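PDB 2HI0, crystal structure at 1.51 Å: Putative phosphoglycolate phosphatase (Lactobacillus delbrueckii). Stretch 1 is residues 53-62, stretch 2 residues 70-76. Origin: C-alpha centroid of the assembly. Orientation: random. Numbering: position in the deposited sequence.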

ATOM      1  N   VAL A  53       1.594 -10.258  -6.570  1.00 10.38           N
ATOM      2  CA  VAL A  53       1.302 -11.721  -6.693  1.00  9.55           C
ATOM      3  C   VAL A  53      -0.043 -12.037  -6.040  1.00 10.67           C
ATOM      4  O   VAL A  53      -0.899 -12.679  -6.647  1.00 11.52           O
ATOM      5  N   VAL A  54      -0.226 -11.566  -4.809  1.00  9.39           N
ATOM      6  CA  VAL A  54      -1.530 -11.781  -4.144  1.00  9.23           C
ATOM      7  C   VAL A  54      -2.663 -11.064  -4.881  1.00 10.61           C
ATOM      8  O   VAL A  54      -3.751 -11.588  -4.974  1.00 11.25           O
ATOM      9  N   ALA A  55      -2.390  -9.875  -5.397  1.00 10.98           N
ATOM     10  CA  ALA A  55      -3.402  -9.087  -6.120  1.00 10.25           C
ATOM     11  C   ALA A  55      -3.891  -9.856  -7.358  1.00 10.49           C
ATOM     12  O   ALA A  55      -5.117  -9.966  -7.608  1.00 11.28           O
ATOM     13  N   VAL A  56      -2.962 -10.394  -8.155  1.00 10.18           N
ATOM     14  CA  VAL A  56      -3.361 -11.149  -9.374  1.00  9.77           C
ATOM     15  C   VAL A  56      -4.011 -12.498  -8.984  1.00 11.72           C
ATOM     16  O   VAL A  56      -4.993 -12.932  -9.608  1.00 11.44           O
ATOM     17  N   THR A  57      -3.534 -13.103  -7.914  1.00  9.69           N
ATOM     18  CA  THR A  57      -4.147 -14.360  -7.441  1.00  9.90           C
ATOM     19  C   THR A  57      -5.627 -14.104  -7.055  1.00  9.55           C
ATOM     20  O   THR A  57      -6.536 -14.848  -7.410  1.00 12.88           O
ATOM     21  N   ARG A  58      -5.855 -13.039  -6.275  1.00 10.45           N
ATOM     22  CA  ARG A  58      -7.200 -12.581  -5.919  1.00  8.35           C
ATOM     23  C   ARG A  58      -8.057 -12.288  -7.155  1.00  8.87           C
ATOM     24  O   ARG A  58      -9.250 -12.702  -7.221  1.00 10.13           O
ATOM     25  N   ALA A  59      -7.473 -11.579  -8.115  1.00 10.16           N
ATOM     26  CA  ALA A  59      -8.240 -11.184  -9.321  1.00 10.97           C
ATOM     27  C   ALA A  59      -8.646 -12.395 -10.154  1.00 10.96           C
ATOM     28  O   ALA A  59      -9.779 -12.466 -10.617  1.00 11.15           O
ATOM     29  N   LEU A  60      -7.750 -13.357 -10.281  1.00 11.38           N
ATOM     30  CA  LEU A  60      -8.054 -14.602 -10.987  1.00 11.10           C
ATOM     31  C   LEU A  60      -9.136 -15.397 -10.249  1.00  9.98           C
ATOM     32  O   LEU A  60     -10.012 -15.975 -10.873  1.00 12.22           O
ATOM     33  N   ALA A  61      -9.068 -15.426  -8.919  1.00  8.42           N
ATOM     34  CA  ALA A  61     -10.090 -16.152  -8.132  1.00  9.25           C
ATOM     35  C   ALA A  61     -11.443 -15.469  -8.279  1.00 11.25           C
ATOM     36  O   ALA A  61     -12.478 -16.137  -8.410  1.00 11.96           O
ATOM     37  N   TYR A  62     -11.428 -14.138  -8.259  1.00 10.96           N
ATOM     38  CA  TYR A  62     -12.657 -13.385  -8.431  1.00 10.14           C
ATOM     39  C   TYR A  62     -13.249 -13.647  -9.822  1.00  9.65           C
ATOM     40  O   TYR A  62     -14.480 -13.894  -9.945  1.00 11.25           O
ATOM     41  N   SER A  70     -13.768 -13.980   0.623  1.00  8.73           N
ATOM     42  CA  SER A  70     -12.804 -15.064   0.553  1.00 11.55           C
ATOM     43  C   SER A  70     -11.432 -14.567   0.167  1.00 11.76           C
ATOM     44  O   SER A  70     -10.409 -15.262   0.415  1.00 13.36           O
ATOM     45  N   LEU A  71     -11.372 -13.405  -0.480  1.00  9.75           N
ATOM     46  CA  LEU A  71     -10.092 -12.898  -0.943  1.00  9.42           C
ATOM     47  C   LEU A  71      -9.210 -12.365   0.201  1.00 11.48           C
ATOM     48  O   LEU A  71      -7.984 -12.309   0.066  1.00 11.68           O
ATOM     49  N   VAL A  72      -9.812 -11.973   1.316  1.00 11.83           N
ATOM     50  CA  VAL A  72      -9.059 -11.293   2.378  1.00 12.80           C
ATOM     51  C   VAL A  72      -7.875 -12.149   2.865  1.00 12.74           C
ATOM     52  O   VAL A  72      -6.734 -11.642   2.995  1.00 11.68           O
ATOM     53  N   ALA A  73      -8.115 -13.447   3.033  1.00 11.72           N
ATOM     54  CA  ALA A  73      -7.112 -14.383   3.583  1.00 10.82           C
ATOM     55  C   ALA A  73      -6.023 -14.797   2.560  1.00 10.04           C
ATOM     56  O   ALA A  73      -5.038 -15.441   2.918  1.00 10.94           O
ATOM     57  N   PHE A  74      -6.214 -14.470   1.282  1.00  9.20           N
ATOM     58  CA  PHE A  74      -5.148 -14.698   0.332  1.00 10.71           C
ATOM     59  C   PHE A  74      -3.870 -14.039   0.791  1.00 12.14           C
ATOM     60  O   PHE A  74      -3.855 -12.892   1.200  1.00 11.99           O
ATOM     61  N   GLY A  75      -2.786 -14.779   0.688  1.00 14.24           N
ATOM     62  CA  GLY A  75      -1.488 -14.258   1.109  1.00 13.78           C
ATOM     63  C   GLY A  75      -1.161 -14.630   2.551  1.00 14.32           C
ATOM     64  O   GLY A  75      -0.093 -14.271   3.020  1.00 14.63           O
ATOM     65  N   THR A  76      -2.093 -15.279   3.253  1.00 11.55           N
ATOM     66  CA  THR A  76      -1.934 -15.717   4.655  1.00 14.55           C
ATOM     67  C   THR A  76      -1.991 -17.253   4.743  1.00 13.25           C
ATOM     68  O   THR A  76      -2.414 -17.958   3.801  1.00 15.41           O
TER

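Packing of helix 53-62 against the turns of 70-76. One helical face, carrying Val54, Thr57, Arg58, Ala61 and Tyr62, meets the second stretch, and 395 Å² is buried in all; Ala55 and Ala59 point away. The main bump from the turn side is Phe74 (chi1 m), whose CA-to-CB bond points toward the helix. Its ring enters a hollow bordered by Thr57, Arg58 and Ala61. The small methyl of Ala61 leaves room for the ring edge, with CB 3.6 Å from Phe74 CE2, and Thr57 O lies near the ring plane, 3.7 Å from the same CE2. Thr57 (m) adds its methyl, CG2 standing 3.8 Å from Phe74 CD2, while its OG1 turns back along the helix to donate a 2.7 Å hydrogen bond to Val53 O. Arg58 CG approaches the ring obliquely, 3.4 Å from Phe74 CD2. Arg58 leaves the helix sideways, but its extended chain (m, t, t) carries the guanidinium to the turn, where carbonyls lie at its edge: NE donates to Leu71 O at 2.8 Å and NH2 to Val72 O at 3.1 Å, with a weak bond from NH2 to Leu71 O at 3.4 Å. Leu71 O also accepts from Phe74 N (3.0 Å) within the type I turn, so one carbonyl serves both turn and arginine. NH1 is satisfied elsewhere in the structure. Leu71 (m, t) forms the second bump: its CD2 lies 4.1 Å from Ala61 CB and its CD1 4.2 Å from Tyr62 CD1, the tyrosine (t) flanking it obliquely. Toward the other end, Val54 (t) sets CG1 4.0 Å from Phe74 CB and CG2 3.6 Å from Gly75 CA. Gly75 leaves the space that CG2 needs: an ideal CB there would come within 3.0 Å of Val54 CG2, and the backbone angles of Gly75 by themselves call for glycine.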

ATOM      1  CB  VAL A  53       2.456 -12.595  -6.094  1.00 11.25           C
ATOM      2  CG1 VAL A  53       2.065 -14.066  -6.027  1.00 13.77           C
ATOM      3  CG2 VAL A  53       3.769 -12.402  -6.879  1.00 11.73           C
ATOM      4  CB  VAL A  54      -1.480 -11.387  -2.630  1.00 10.75           C
ATOM      5  CG1 VAL A  54      -2.872 -11.372  -2.043  1.00 11.85           C
ATOM      6  CG2 VAL A  54      -0.524 -12.329  -1.832  1.00 10.76           C
ATOM      7  CB  ALA A  55      -2.837  -7.692  -6.531  1.00  9.93           C
ATOM      8  CB  VAL A  56      -2.216 -11.281 -10.360  1.00 12.00           C
ATOM      9  CG1 VAL A  56      -2.557 -12.215 -11.521  1.00 11.60           C
ATOM     10  CG2 VAL A  56      -1.856  -9.901 -10.883  1.00 12.82           C
ATOM     11  CB  THR A  57      -3.371 -14.929  -6.216  1.00  9.29           C
ATOM     12  OG1 THR A  57      -1.988 -15.103  -6.547  1.00 11.71           O
ATOM     13  CG2 THR A  57      -3.961 -16.286  -5.720  1.00 11.31           C
ATOM     14  CB  ARG A  58      -7.080 -11.375  -5.013  1.00 10.39           C
ATOM     15  CG  ARG A  58      -6.747 -11.682  -3.534  1.00  8.49           C
ATOM     16  CD  ARG A  58      -6.560 -10.337  -2.805  1.00 10.61           C
ATOM     17  NE  ARG A  58      -6.373 -10.524  -1.376  1.00  9.51           N
ATOM     18  CZ  ARG A  58      -5.872  -9.602  -0.569  1.00  9.55           C
ATOM     19  NH1 ARG A  58      -5.402  -8.462  -1.080  1.00 11.04           N
ATOM     20  NH2 ARG A  58      -5.774  -9.853   0.716  1.00 11.54           N
ATOM     21  CB  ALA A  59      -7.434 -10.189 -10.224  1.00 13.62           C
ATOM     22  CB  LEU A  60      -6.792 -15.450 -11.209  1.00 11.03           C
ATOM     23  CG  LEU A  60      -5.777 -14.946 -12.226  1.00  8.94           C
ATOM     24  CD1 LEU A  60      -4.449 -15.751 -12.166  1.00 12.59           C
ATOM     25  CD2 LEU A  60      -6.391 -15.020 -13.669  1.00 11.93           C
ATOM     26  CB  ALA A  61      -9.676 -16.172  -6.652  1.00 11.07           C
ATOM     27  CB  TYR A  62     -12.393 -11.899  -8.197  1.00 12.59           C
ATOM     28  CG  TYR A  62     -13.643 -11.136  -7.986  1.00 11.94           C
ATOM     29  CD1 TYR A  62     -14.366 -11.309  -6.818  1.00 16.91           C
ATOM     30  CD2 TYR A  62     -14.105 -10.234  -8.941  1.00 15.70           C
ATOM     31  CE1 TYR A  62     -15.542 -10.591  -6.579  1.00 13.84           C
ATOM     32  CE2 TYR A  62     -15.285  -9.504  -8.715  1.00 14.95           C
ATOM     33  CZ  TYR A  62     -16.008  -9.715  -7.527  1.00 16.59           C
ATOM     34  OH  TYR A  62     -17.180  -9.035  -7.273  1.00 26.56           O
ATOM     35  CB  SER A  70     -13.226 -16.180  -0.419  1.00 12.63           C
ATOM     36  OG  SER A  70     -13.155 -15.794  -1.789  1.00 11.91           O
ATOM     37  CB  LEU A  71     -10.325 -11.817  -1.954  1.00  9.29           C
ATOM     38  CG  LEU A  71     -11.198 -12.140  -3.161  1.00  8.28           C
ATOM     39  CD1 LEU A  71     -11.284 -10.902  -4.049  1.00 11.88           C
ATOM     40  CD2 LEU A  71     -10.795 -13.353  -3.919  1.00 10.40           C
ATOM     41  CB  VAL A  72      -9.963 -10.838   3.531  1.00 11.17           C
ATOM     42  CG1 VAL A  72      -9.146 -10.196   4.643  1.00 11.42           C
ATOM     43  CG2 VAL A  72     -11.075  -9.863   3.036  1.00 11.30           C
ATOM     44  CB  ALA A  73      -7.816 -15.634   4.154  1.00  8.47           C
ATOM     45  CB  PHE A  74      -5.505 -14.228  -1.061  1.00 12.97           C
ATOM     46  CG  PHE A  74      -6.513 -15.082  -1.807  1.00 13.26           C
ATOM     47  CD1 PHE A  74      -7.509 -15.782  -1.165  1.00 10.84           C
ATOM     48  CD2 PHE A  74      -6.507 -15.067  -3.201  1.00 11.09           C
ATOM     49  CE1 PHE A  74      -8.470 -16.531  -1.909  1.00 10.87           C
ATOM     50  CE2 PHE A  74      -7.389 -15.766  -3.946  1.00 10.39           C
ATOM     51  CZ  PHE A  74      -8.433 -16.495  -3.306  1.00 10.20           C
ATOM     52  CB  THR A  76      -3.081 -15.155   5.582  1.00 14.68           C
ATOM     53  OG1 THR A  76      -4.301 -15.917   5.428  1.00 13.29           O
ATOM     54  CG2 THR A  76      -3.323 -13.642   5.388  1.00 15.22           C
TER